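3-dehydroquinate dehydratase (Enterococcus faecalis, PDB 4PH6) catalyses the cis-dehydration of 3-dehydroquinate to 3-dehydroshikimate through an imine intermediate, the third step of the chorismate pathway that leads to aromatic amino acids. Local coordinates at residues A30-T38 / L67-L75; L120-I131 / R160-Q168. All coordinates share one frame; numbering follows the deposited sequence.

Contact 1 of 2, residues A30-T38 / L67-L75; sequences AEDILAEAT and LSQQVMERL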
loop_
_atom_site.group_PDB
_atom_site.type_symbol
_atom_site.label_atom_id
_atom_site.label_comp_id
_atom_site.label_asym_id
_atom_site.label_seq_id
_atom_site.Cartn_x
_atom_site.Cartn_y
_atom_site.Cartn_z
ATOM N N ALA A 30 -15.683 15.949 -29.082
ATOM C CA ALA A 30 -15.410 17.275 -28.544
ATOM C C ALA A 30 -16.408 17.627 -27.469
ATOM O O ALA A 30 -16.047 18.110 -26.391
ATOM C CB ALA A 30 -15.444 18.320 -29.666
ATOM N N GLU A 31 -17.670 17.370 -27.790
ATOM C CA GLU A 31 -18.801 17.680 -26.924
ATOM C C GLU A 31 -18.707 17.003 -25.562
ATOM O O GLU A 31 -19.012 17.607 -24.535
ATOM C CB GLU A 31 -20.090 17.278 -27.623
ATOM C CG GLU A 31 -21.336 17.532 -26.817
ATOM C CD GLU A 31 -22.580 17.225 -27.603
ATOM O OE1 GLU A 31 -22.903 16.026 -27.759
ATOM O OE2 GLU A 31 -23.227 18.187 -28.068
ATOM N N ASP A 32 -18.285 15.744 -25.560
ATOM C CA ASP A 32 -18.099 15.013 -24.315
ATOM C C ASP A 32 -16.823 15.449 -23.592
ATOM O O ASP A 32 -16.752 15.383 -22.368
ATOM C CB ASP A 32 -18.070 13.512 -24.579
ATOM C CG ASP A 32 -19.443 12.952 -24.819
ATOM O OD1 ASP A 32 -19.561 11.934 -25.529
ATOM O OD2 ASP A 32 -20.413 13.536 -24.304
ATOM N N ILE A 33 -15.826 15.898 -24.347
ATOM C CA ILE A 33 -14.586 16.381 -23.743
ATOM C C ILE A 33 -14.850 17.673 -22.964
ATOM O O ILE A 33 -14.372 17.833 -21.841
ATOM C CB ILE A 33 -13.477 16.589 -24.809
ATOM C CG1 ILE A 33 -12.865 15.242 -25.206
ATOM C CG2 ILE A 33 -12.385 17.512 -24.294
ATOM C CD1 ILE A 33 -11.942 15.305 -26.415
ATOM N N LEU A 34 -15.637 18.573 -23.542
ATOM C CA LEU A 34 -16.023 19.798 -22.843
ATOM C C LEU A 34 -16.894 19.504 -21.617
ATOM O O LEU A 34 -16.695 20.111 -20.563
ATOM C CB LEU A 34 -16.761 20.758 -23.787
ATOM C CG LEU A 34 -15.890 21.342 -24.907
ATOM C CD1 LEU A 34 -16.645 22.369 -25.750
ATOM C CD2 LEU A 34 -14.612 21.922 -24.328
ATOM N N ALA A 35 -17.847 18.580 -21.747
ATOM C CA ALA A 35 -18.702 18.241 -20.614
ATOM C C ALA A 35 -17.870 17.746 -19.431
ATOM O O ALA A 35 -18.052 18.211 -18.297
ATOM C CB ALA A 35 -19.754 17.200 -21.010
ATOM N N GLU A 36 -16.946 16.830 -19.705
ATOM C CA GLU A 36 -16.121 16.237 -18.658
ATOM C C GLU A 36 -15.149 17.266 -18.060
ATOM O O GLU A 36 -14.733 17.149 -16.910
ATOM C CB GLU A 36 -15.366 15.022 -19.198
ATOM C CG GLU A 36 -16.278 13.881 -19.610
ATOM C CD GLU A 36 -15.535 12.582 -19.877
ATOM O OE1 GLU A 36 -14.319 12.505 -19.588
ATOM O OE2 GLU A 36 -16.173 11.626 -20.375
ATOM N N ALA A 37 -14.808 18.281 -18.843
ATOM C CA ALA A 37 -13.987 19.372 -18.351
ATOM C C ALA A 37 -14.794 20.174 -17.344
ATOM O O ALA A 37 -14.332 20.476 -16.244
ATOM C CB ALA A 37 -13.527 20.246 -19.487
ATOM N N THR A 38 -16.016 20.507 -17.736
ATOM C CA THR A 38 -16.912 21.227 -16.849
ATOM C C THR A 38 -17.174 20.409 -15.585
ATOM O O THR A 38 -17.151 20.962 -14.486
ATOM C CB THR A 38 -18.243 21.586 -17.544
ATOM O OG1 THR A 38 -17.996 22.580 -18.552
ATOM C CG2 THR A 38 -19.249 22.132 -16.538
ATOM N N LEU A 67 -9.969 23.598 -29.330
ATOM C CA LEU A 67 -10.619 22.785 -28.333
ATOM C C LEU A 67 -9.877 22.913 -27.004
ATOM O O LEU A 67 -10.507 22.942 -25.943
ATOM C CB LEU A 67 -10.691 21.329 -28.789
ATOM C CG LEU A 67 -11.455 20.411 -27.839
ATOM C CD1 LEU A 67 -12.759 21.043 -27.424
ATOM C CD2 LEU A 67 -11.688 19.032 -28.474
ATOM N N SER A 68 -8.551 23.015 -27.055
ATOM C CA SER A 68 -7.772 23.113 -25.820
ATOM C C SER A 68 -8.115 24.412 -25.083
ATOM O O SER A 68 -8.118 24.451 -23.853
ATOM C CB SER A 68 -6.273 23.030 -26.094
ATOM O OG SER A 68 -5.796 24.193 -26.742
ATOM N N GLN A 69 -8.431 25.457 -25.845
ATOM C CA GLN A 69 -8.842 26.736 -25.273
ATOM C C GLN A 69 -10.169 26.632 -24.519
ATOM O O GLN A 69 -10.295 27.107 -23.389
ATOM C CB GLN A 69 -8.944 27.797 -26.373
ATOM C CG GLN A 69 -7.658 28.563 -26.592
ATOM C CD GLN A 69 -7.210 29.318 -25.342
ATOM O OE1 GLN A 69 -8.033 29.749 -24.524
ATOM N NE2 GLN A 69 -5.905 29.500 -25.203
ATOM N N GLN A 70 -11.144 25.984 -25.149
ATOM C CA GLN A 70 -12.458 25.760 -24.558
ATOM C C GLN A 70 -12.437 24.835 -23.331
ATOM O O GLN A 70 -13.244 24.990 -22.405
ATOM C CB GLN A 70 -13.379 25.200 -25.629
ATOM C CG GLN A 70 -13.496 26.134 -26.825
ATOM C CD GLN A 70 -14.175 25.492 -28.005
ATOM O OE1 GLN A 70 -13.918 24.336 -28.329
ATOM N NE2 GLN A 70 -15.058 26.242 -28.657
ATOM N N VAL A 71 -11.521 23.872 -23.338
ATOM C CA VAL A 71 -11.312 22.991 -22.199
ATOM C C VAL A 71 -10.761 23.772 -21.011
ATOM O O VAL A 71 -11.272 23.663 -19.900
ATOM C CB VAL A 71 -10.344 21.844 -22.550
ATOM C CG1 VAL A 71 -9.699 21.281 -21.300
ATOM C CG2 VAL A 71 -11.068 20.769 -23.322
ATOM N N MET A 72 -9.732 24.578 -21.264
ATOM C CA MET A 72 -9.135 25.423 -20.228
ATOM C C MET A 72 -10.138 26.376 -19.579
ATOM O O MET A 72 -10.127 26.571 -18.360
ATOM C CB MET A 72 -7.980 26.228 -20.811
ATOM C CG MET A 72 -7.349 27.178 -19.828
ATOM S SD MET A 72 -6.342 26.255 -18.674
ATOM C CE MET A 72 -5.023 25.689 -19.764
ATOM N N GLU A 73 -11.002 26.973 -20.398
ATOM C CA GLU A 73 -11.978 27.937 -19.898
ATOM C C GLU A 73 -12.917 27.330 -18.869
ATOM O O GLU A 73 -13.401 28.044 -17.986
ATOM C CB GLU A 73 -12.801 28.526 -21.040
ATOM C CG GLU A 73 -12.007 29.384 -21.991
ATOM C CD GLU A 73 -12.878 29.978 -23.074
ATOM O OE1 GLU A 73 -13.900 29.345 -23.422
ATOM O OE2 GLU A 73 -12.552 31.085 -23.565
ATOM N N ARG A 74 -13.161 26.021 -18.985
ATOM C CA ARG A 74 -14.068 25.296 -18.086
ATOM C C ARG A 74 -13.365 24.603 -16.901
ATOM O O ARG A 74 -14.002 23.870 -16.150
ATOM C CB ARG A 74 -14.857 24.236 -18.881
ATOM C CG ARG A 74 -15.820 24.784 -19.939
ATOM C CD ARG A 74 -16.119 23.748 -21.033
ATOM N NE ARG A 74 -17.159 24.197 -21.963
ATOM C CZ ARG A 74 -16.971 25.074 -22.950
ATOM N NH1 ARG A 74 -15.777 25.631 -23.151
ATOM N NH2 ARG A 74 -17.989 25.409 -23.738
ATOM N N LEU A 75 -12.060 24.802 -16.728
ATOM C CA LEU A 75 -11.337 23.991 -15.740
ATOM C C LEU A 75 -11.319 24.553 -14.326
ATOM O O LEU A 75 -10.695 23.972 -13.461
ATOM C CB LEU A 75 -9.897 23.755 -16.192
ATOM C CG LEU A 75 -9.731 22.583 -17.157
ATOM C CD1 LEU A 75 -8.278 22.177 -17.261
ATOM C CD2 LEU A 75 -10.554 21.394 -16.702
#
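Leu34 sets its CD2 methyl 3.7 Å from Leu67 CD1, where two neighbouring outer helices of the (beta/alpha)8 barrel lie side by side. Helices 30-40 and 61-73 follow consecutive barrel strands and run nearly the same way: the axes of the two segments come within 9.0 Å at a crossing angle of -24°. The same Leu34 methyl also meets Gln70 CB and Val71 CG2, so a single branch fills the dip between three residues of the facing helix. Towards the barrel, Ile33 adds the tightest apolar touch, CG2 to Val71 CG2 at 3.6 Å; at the start of the segments Leu67 CD2 lies against Ala30 CB.

Near the other end Arg74 reaches back over Leu34. Its chain is extended from CG to NE, and the guanidinium then lays one face on Leu34 CD1, which sits 3.8 Å above the plane and over its centre. Rotation of that group is fixed from within its own segment: Arg74 NH1 donates to Gln70 O at 2.7 Å, with the oxygen close to the guanidinium plane. Ala37 CB packs against Leu75 CD2, 4.2 Å away.

Further in, Ile33 and Leu67 both rest on Trp50 of strand 47-51, a residue predicted to bind 3-dehydroquinate, while Val71 and Leu75 cover Leu80 of the next strand. At the outer margin Thr38 holds OG1 anti to its carbonyl carbon (chi1 -69°), where it makes a weak hydrogen bond to Leu34 O and lies alongside the aliphatic part of Arg74, 3.3 Å from Arg74 CD.

Contact 2 of 2, residues L120-I131 / R160-Q168; sequences LFANPLAADTLI and RLRQMQMRQ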
loop_
_atom_site.group_PDB
_atom_site.type_symbol
_atom_site.label_atom_id
_atom_site.label_comp_id
_atom_site.label_asym_id
_atom_site.label_seq_id
_atom_site.Cartn_x
_atom_site.Cartn_y
_atom_site.Cartn_z
ATOM N N LEU A 120 10.064 10.153 -22.924
ATOM C CA LEU A 120 11.517 10.072 -22.866
ATOM C C LEU A 120 12.123 9.525 -24.155
ATOM O O LEU A 120 13.131 10.040 -24.633
ATOM C CB LEU A 120 11.950 9.198 -21.677
ATOM C CG LEU A 120 13.418 8.753 -21.568
ATOM C CD1 LEU A 120 14.359 9.939 -21.314
ATOM C CD2 LEU A 120 13.608 7.676 -20.493
ATOM N N PHE A 121 11.521 8.482 -24.708
ATOM C CA PHE A 121 12.081 7.728 -25.825
ATOM C C PHE A 121 11.798 8.273 -27.232
ATOM O O PHE A 121 12.280 7.765 -28.159
ATOM C CB PHE A 121 11.745 6.226 -25.769
ATOM C CG PHE A 121 12.418 5.500 -24.652
ATOM C CD1 PHE A 121 11.720 4.696 -23.835
ATOM C CD2 PHE A 121 13.727 5.664 -24.405
ATOM C CE1 PHE A 121 12.309 4.050 -22.794
ATOM C CE2 PHE A 121 14.327 5.026 -23.349
ATOM C CZ PHE A 121 13.620 4.212 -22.543
ATOM N N ALA A 122 11.006 9.313 -27.342
ATOM C CA ALA A 122 10.755 9.953 -28.600
ATOM C C ALA A 122 12.016 10.619 -29.021
ATOM O O ALA A 122 12.846 10.848 -28.243
ATOM C CB ALA A 122 9.641 10.966 -28.495
ATOM N N ASN A 123 12.101 10.932 -30.299
ATOM C CA ASN A 123 13.280 11.575 -30.879
ATOM C C ASN A 123 13.693 12.766 -30.076
ATOM O O ASN A 123 13.092 13.766 -30.021
ATOM C CB ASN A 123 12.942 12.115 -32.271
ATOM C CG ASN A 123 14.157 12.688 -33.022
ATOM O OD1 ASN A 123 14.751 13.680 -32.706
ATOM N ND2 ASN A 123 14.491 12.004 -34.039
ATOM N N PRO A 124 14.807 12.588 -29.420
ATOM C CA PRO A 124 15.343 13.540 -28.459
ATOM C C PRO A 124 15.735 14.877 -29.052
ATOM O O PRO A 124 15.552 15.859 -28.400
ATOM C CB PRO A 124 16.550 12.823 -27.892
ATOM C CG PRO A 124 16.371 11.420 -28.286
ATOM C CD PRO A 124 15.656 11.415 -29.571
ATOM N N LEU A 125 16.319 14.900 -30.234
ATOM C CA LEU A 125 16.697 16.141 -30.850
ATOM C C LEU A 125 15.455 16.935 -31.133
ATOM O O LEU A 125 15.397 18.067 -30.821
ATOM C CB LEU A 125 17.481 15.869 -32.119
ATOM C CG LEU A 125 17.816 17.002 -33.094
ATOM C CD1 LEU A 125 16.641 17.801 -33.600
ATOM C CD2 LEU A 125 18.817 17.937 -32.474
ATOM N N ALA A 126 14.441 16.303 -31.669
ATOM C CA ALA A 126 13.158 16.956 -31.859
ATOM C C ALA A 126 12.528 17.309 -30.527
ATOM O O ALA A 126 11.993 18.324 -30.399
ATOM C CB ALA A 126 12.199 16.116 -32.665
ATOM N N ALA A 127 12.618 16.414 -29.575
ATOM C CA ALA A 127 11.966 16.620 -28.290
ATOM C C ALA A 127 12.648 17.741 -27.518
ATOM O O ALA A 127 11.975 18.558 -26.900
ATOM C CB ALA A 127 11.945 15.316 -27.466
ATOM N N ASP A 128 13.979 17.787 -27.557
ATOM C CA ASP A 128 14.691 18.838 -26.842
ATOM C C ASP A 128 14.311 20.221 -27.378
ATOM O O ASP A 128 14.066 21.154 -26.606
ATOM C CB ASP A 128 16.205 18.624 -26.930
ATOM C CG ASP A 128 16.684 17.522 -26.003
ATOM O OD1 ASP A 128 15.864 17.033 -25.193
ATOM O OD2 ASP A 128 17.877 17.159 -26.066
ATOM N N THR A 129 14.250 20.343 -28.698
ATOM C CA THR A 129 13.889 21.612 -29.313
ATOM C C THR A 129 12.491 22.019 -28.869
ATOM O O THR A 129 12.245 23.188 -28.590
ATOM C CB THR A 129 13.951 21.538 -30.854
ATOM O OG1 THR A 129 15.256 21.110 -31.250
ATOM C CG2 THR A 129 13.642 22.893 -31.479
ATOM N N LEU A 130 11.590 21.042 -28.803
ATOM C CA LEU A 130 10.225 21.251 -28.335
ATOM C C LEU A 130 10.177 21.685 -26.861
ATOM O O LEU A 130 9.438 22.604 -26.489
ATOM C CB LEU A 130 9.405 19.980 -28.530
ATOM C CG LEU A 130 8.001 20.023 -27.925
ATOM C CD1 LEU A 130 7.146 21.093 -28.627
ATOM C CD2 LEU A 130 7.339 18.645 -27.989
ATOM N N ILE A 131 10.973 21.022 -26.032
ATOM C CA ILE A 131 11.046 21.346 -24.613
ATOM C C ILE A 131 11.340 22.833 -24.366
ATOM O O ILE A 131 10.640 23.479 -23.580
ATOM C CB ILE A 131 12.123 20.502 -23.903
ATOM C CG1 ILE A 131 11.720 19.027 -23.889
ATOM C CG2 ILE A 131 12.326 21.006 -22.484
ATOM C CD1 ILE A 131 12.824 18.087 -23.436
ATOM N N ARG A 160 16.067 5.325 -15.998
ATOM C CA ARG A 160 15.159 6.045 -16.877
ATOM C C ARG A 160 14.675 7.325 -16.216
ATOM O O ARG A 160 14.612 8.369 -16.861
ATOM C CB ARG A 160 13.985 5.166 -17.292
ATOM C CG ARG A 160 14.402 4.039 -18.223
ATOM C CD ARG A 160 13.211 3.282 -18.754
ATOM N NE ARG A 160 13.612 2.057 -19.445
ATOM C CZ ARG A 160 12.760 1.187 -19.989
ATOM N NH1 ARG A 160 11.453 1.401 -19.930
ATOM N NH2 ARG A 160 13.220 0.092 -20.574
ATOM N N LEU A 161 14.356 7.259 -14.928
ATOM C CA LEU A 161 13.914 8.452 -14.221
ATOM C C LEU A 161 15.062 9.461 -14.184
ATOM O O LEU A 161 14.848 10.666 -14.310
ATOM C CB LEU A 161 13.430 8.109 -12.802
ATOM C CG LEU A 161 12.088 7.372 -12.746
ATOM C CD1 LEU A 161 11.809 6.823 -11.353
ATOM C CD2 LEU A 161 10.928 8.267 -13.222
ATOM N N ARG A 162 16.281 8.967 -14.027
ATOM C CA ARG A 162 17.436 9.852 -13.963
ATOM C C ARG A 162 17.740 10.497 -15.313
ATOM O O ARG A 162 18.208 11.630 -15.356
ATOM C CB ARG A 162 18.679 9.099 -13.470
ATOM C CG ARG A 162 18.687 8.773 -11.977
ATOM C CD ARG A 162 19.969 8.063 -11.620
ATOM N NE ARG A 162 21.107 8.972 -11.708
ATOM C CZ ARG A 162 22.368 8.576 -11.781
ATOM N NH1 ARG A 162 22.659 7.278 -11.815
ATOM N NH2 ARG A 162 23.328 9.479 -11.845
ATOM N N GLN A 163 17.481 9.781 -16.407
ATOM C CA GLN A 163 17.724 10.332 -17.744
ATOM C C GLN A 163 16.720 11.446 -18.078
ATOM O O GLN A 163 17.069 12.405 -18.761
ATOM C CB GLN A 163 17.676 9.231 -18.816
ATOM C CG GLN A 163 18.784 8.151 -18.714
ATOM C CD GLN A 163 19.995 8.440 -19.614
ATOM O OE1 GLN A 163 20.004 9.440 -20.365
ATOM N NE2 GLN A 163 21.023 7.569 -19.544
ATOM N N MET A 164 15.481 11.320 -17.597
ATOM C CA MET A 164 14.486 12.366 -17.789
ATOM C C MET A 164 14.905 13.650 -17.095
ATOM O O MET A 164 14.804 14.732 -17.670
ATOM C CB MET A 164 13.119 11.930 -17.260
ATOM C CG MET A 164 12.567 10.680 -17.919
ATOM S SD MET A 164 11.003 10.177 -17.176
ATOM C CE MET A 164 11.016 8.419 -17.513
ATOM N N GLN A 165 15.358 13.521 -15.851
ATOM C CA GLN A 165 15.824 14.667 -15.093
ATOM C C GLN A 165 17.013 15.318 -15.830
ATOM O O GLN A 165 17.094 16.547 -15.917
ATOM C CB GLN A 165 16.200 14.257 -13.656
ATOM C CG GLN A 165 16.559 15.423 -12.698
ATOM C CD GLN A 165 16.809 14.958 -11.258
ATOM O OE1 GLN A 165 15.895 14.921 -10.436
ATOM N NE2 GLN A 165 18.042 14.584 -10.961
ATOM N N MET A 166 17.899 14.497 -16.394
ATOM C CA MET A 166 19.046 15.006 -17.152
ATOM C C MET A 166 18.622 15.764 -18.403
ATOM O O MET A 166 19.345 16.641 -18.877
ATOM C CB MET A 166 19.983 13.865 -17.561
ATOM C CG MET A 166 20.772 13.248 -16.422
ATOM S SD MET A 166 21.697 11.781 -16.920
ATOM C CE MET A 166 22.432 11.345 -15.351
ATOM N N ARG A 167 17.473 15.397 -18.956
ATOM C CA ARG A 167 16.942 16.076 -20.129
ATOM C C ARG A 167 16.080 17.247 -19.696
ATOM O O ARG A 167 15.224 17.689 -20.456
ATOM C CB ARG A 167 16.099 15.133 -21.003
ATOM C CG ARG A 167 16.799 13.874 -21.510
ATOM C CD ARG A 167 17.207 13.971 -22.980
ATOM N NE ARG A 167 16.130 14.431 -23.860
ATOM C CZ ARG A 167 15.170 13.661 -24.371
ATOM N NH1 ARG A 167 15.119 12.362 -24.082
ATOM N NH2 ARG A 167 14.245 14.197 -25.165
ATOM N N GLN A 168 16.275 17.718 -18.463
ATOM C CA GLN A 168 15.599 18.915 -17.946
ATOM C C GLN A 168 14.067 18.795 -17.862
ATOM O O GLN A 168 13.339 19.762 -18.105
ATOM C CB GLN A 168 15.971 20.142 -18.792
ATOM C CG GLN A 168 17.471 20.405 -18.920
ATOM C CD GLN A 168 17.798 21.627 -19.779
ATOM O OE1 GLN A 168 17.169 22.682 -19.652
ATOM N NE2 GLN A 168 18.784 21.483 -20.664
HETATM O O HOH W 1 12.047 12.440 -25.707
#
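Asp128 OD1 takes two nitrogens of Arg167 in a side-on salt bridge: NE at 2.9 Å, from the syn side, and NH2 at 3.3 Å, from above the carboxylate plane. The third guanidinium nitrogen, Arg167 NH1, donates to Leu120 O at 3.1 Å, lying in the carbonyl plane on a lone pair. Bends at chi2 (-103°) and chi3 (-49°) turn the group towards helix 124-136, where Pro124 CB covers one face and Ala127 CB meets the edge. Water 1 accepts from Arg167 NH2 at 2.9 Å and lies 3.1 Å from Ala122 O. Asn123, the N-cap, accepts from Ala126 N.

Beside the salt bridge, Leu120 CD1 packs on Met164 CG at 3.9 Å. Phe121 stands edge-on over one face of the Arg160 guanidinium, the planes 82° apart, while Glu156 holds Arg160 NE in a salt bridge.

In this barrel the contact ties the turn after strand 115-119 and the start of the following helix to the C-terminal end of helix 154-166, closed by a Schellman motif at Gln168. With Asp128, a backbone carbonyl and a water around its rim, the Arg167 guanidinium has its orientation set, and the carboxylate probably offsets its charge.

Overall arrangement
Contacts 1 and 2 sit at separate places around the outside of one (beta/alpha)8 barrel: their centres lie 29 Å apart, and the nearest atoms stay about 13 Å from each other. Contact 1 (30-38 with 67-75) joins two helices; contact 2 (120-131 with 160-168), later in the chain, joins a strand-to-helix turn and the start of its helix to the end of the next. Each touches or nears a residue of the predicted active site. Between side chains, Ile33 of contact 1 is about 3 Å from Trp50, a predicted substrate-binding residue, and Met164 of contact 2 about 6 Å from Lys173, the predicted Schiff-base lysine, and about 8 Å from His146, the predicted proton donor/acceptor.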